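Local coordinates for 2-c-methyl-d-erythritol 2,4-cyclodiphosphate synthase (Plasmodium falciparum, PDB 4C81), which probably catalyses the zinc-dependent cyclisation that gives 2-C-methyl-D-erythritol 2,4-cyclodiphosphate, with release of CMP, in isoprenoid precursor synthesis, at residues R106-I109 with Y110-Y114. The protein carries 1 engineered substitution. Sequence-based numbering, arbitrary orientation.
Sequences RLLI and YKKNY
A Schellman motif ends helix 97-111 here and turns the chain into strand 114-124. Y114 N donates a hydrogen bond to I109 O at 3.0 Å, fairly straight at 158°. N113, with positive phi (64°), is the C-prime residue, and N113 N hydrogen-bonds to Y110 O at 3.0 Å. Before this turn K111 N makes a regular helical bond to L107 O at 2.9 Å. K112 N to L108 O, at 3.1 Å, is more bent (139°), as K112 has already left helical geometry. A weak bond from K112 N also reaches I109 O. The side chains of I109 and Y114 meet across the turn. I109 CG2 lies anti to its own backbone N, beside the carbonyl carbon, and from there packs on Y114 CB at 3.8 Å. It also sits tightly against Y114 O, at 3.1 Å. Helix 64-77 adds I73 against I109 and L77 against Y114. Y114 OH hydrogen-bonds to G7 O. The exposed K111 chain, extended beyond CG, crosses the buried L108, with CE 3.7 Å from L108 CD1. L108 itself packs on L74 and L77. Backbone bonds from the turn thus occupy I109 O and Y110 O, while I109 and Y114 share L179, so both sides of the turn lie against strand 170-181.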
loop_
_atom_site.group_PDB
_atom_site.type_symbol
_atom_site.label_atom_id
_atom_site.label_comp_id
_atom_site.label_asym_id
_atom_site.label_seq_id
_atom_site.Cartn_x
_atom_site.Cartn_y
_atom_site.Cartn_z
ATOM N N ARG A 106 16.571 -11.021 8.029
ATOM C CA ARG A 106 17.566 -11.423 7.040
ATOM C C ARG A 106 17.795 -12.929 7.106
ATOM O O ARG A 106 17.776 -13.607 6.084
ATOM C CB ARG A 106 18.888 -10.689 7.265
ATOM C CG ARG A 106 19.971 -11.028 6.246
ATOM C CD ARG A 106 21.246 -10.241 6.497
ATOM N NE ARG A 106 21.811 -10.513 7.818
ATOM C CZ ARG A 106 22.535 -11.588 8.136
ATOM N NH1 ARG A 106 22.798 -12.531 7.234
ATOM N NH2 ARG A 106 22.998 -11.726 9.374
ATOM N N LEU A 107 17.999 -13.440 8.317
ATOM C CA LEU A 107 18.274 -14.869 8.509
ATOM C C LEU A 107 17.047 -15.743 8.237
ATOM O O LEU A 107 17.190 -16.889 7.817
ATOM C CB LEU A 107 18.827 -15.132 9.913
ATOM C CG LEU A 107 20.208 -14.520 10.162
ATOM C CD1 LEU A 107 20.552 -14.507 11.647
ATOM C CD2 LEU A 107 21.272 -15.261 9.361
ATOM N N LEU A 108 15.853 -15.200 8.472
ATOM C CA LEU A 108 14.603 -15.892 8.156
ATOM C C LEU A 108 14.453 -16.100 6.648
ATOM O O LEU A 108 14.073 -17.181 6.201
ATOM C CB LEU A 108 13.403 -15.105 8.695
ATOM C CG LEU A 108 12.001 -15.611 8.334
ATOM C CD1 LEU A 108 11.708 -16.939 9.007
ATOM C CD2 LEU A 108 10.957 -14.576 8.719
ATOM N N ILE A 109 14.742 -15.055 5.874
ATOM C CA ILE A 109 14.712 -15.125 4.413
ATOM C C ILE A 109 15.667 -16.212 3.927
ATOM O O ILE A 109 15.321 -17.012 3.058
ATOM C CB ILE A 109 15.110 -13.771 3.770
ATOM C CG1 ILE A 109 14.006 -12.730 3.976
ATOM C CG2 ILE A 109 15.366 -13.932 2.281
ATOM C CD1 ILE A 109 14.424 -11.315 3.601
ATOM N N TYR A 110 16.861 -16.237 4.516
ATOM C CA TYR A 110 17.889 -17.202 4.144
ATOM C C TYR A 110 17.477 -18.634 4.469
ATOM O O TYR A 110 17.595 -19.518 3.621
ATOM C CB TYR A 110 19.214 -16.876 4.835
ATOM C CG TYR A 110 20.356 -17.740 4.355
ATOM C CD1 TYR A 110 21.134 -17.357 3.265
ATOM C CD2 TYR A 110 20.649 -18.949 4.980
ATOM C CE1 TYR A 110 22.183 -18.153 2.815
ATOM C CE2 TYR A 110 21.692 -19.753 4.534
ATOM C CZ TYR A 110 22.454 -19.348 3.452
ATOM O OH TYR A 110 23.488 -20.138 3.008
ATOM N N LYS A 111 16.983 -18.864 5.684
ATOM C CA LYS A 111 16.612 -20.224 6.096
ATOM C C LYS A 111 15.368 -20.750 5.370
ATOM O O LYS A 111 15.147 -21.959 5.327
ATOM C CB LYS A 111 16.461 -20.329 7.622
ATOM C CG LYS A 111 15.136 -19.862 8.204
ATOM C CD LYS A 111 15.236 -19.731 9.718
ATOM C CE LYS A 111 13.868 -19.574 10.364
ATOM N NZ LYS A 111 13.960 -19.035 11.751
ATOM N N LYS A 112 14.564 -19.851 4.797
ATOM C CA LYS A 112 13.407 -20.253 3.987
ATOM C C LYS A 112 13.748 -20.381 2.494
ATOM O O LYS A 112 12.853 -20.592 1.669
ATOM C CB LYS A 112 12.250 -19.267 4.191
ATOM C CG LYS A 112 11.720 -19.208 5.624
ATOM C CD LYS A 112 10.878 -20.427 5.994
ATOM C CE LYS A 112 9.454 -20.328 5.468
ATOM N NZ LYS A 112 8.671 -19.267 6.158
ATOM N N ASN A 113 15.040 -20.257 2.169
ATOM C CA ASN A 113 15.543 -20.406 0.803
ATOM C C ASN A 113 15.004 -19.332 -0.152
ATOM O O ASN A 113 14.629 -19.627 -1.291
ATOM C CB ASN A 113 15.245 -21.819 0.275
ATOM C CG ASN A 113 16.289 -22.307 -0.712
ATOM O OD1 ASN A 113 15.963 -22.903 -1.738
ATOM N ND2 ASN A 113 17.556 -22.059 -0.403
ATOM N N TYR A 114 14.975 -18.085 0.321
ATOM C CA TYR A 114 14.565 -16.939 -0.491
ATOM C C TYR A 114 15.699 -15.916 -0.598
ATOM O O TYR A 114 16.600 -15.881 0.244
ATOM C CB TYR A 114 13.313 -16.272 0.104
ATOM C CG TYR A 114 12.010 -16.909 -0.319
ATOM C CD1 TYR A 114 11.381 -16.532 -1.501
ATOM C CD2 TYR A 114 11.398 -17.880 0.466
ATOM C CE1 TYR A 114 10.189 -17.112 -1.901
ATOM C CE2 TYR A 114 10.206 -18.472 0.077
ATOM C CZ TYR A 114 9.603 -18.082 -1.107
ATOM O OH TYR A 114 8.419 -18.660 -1.493
#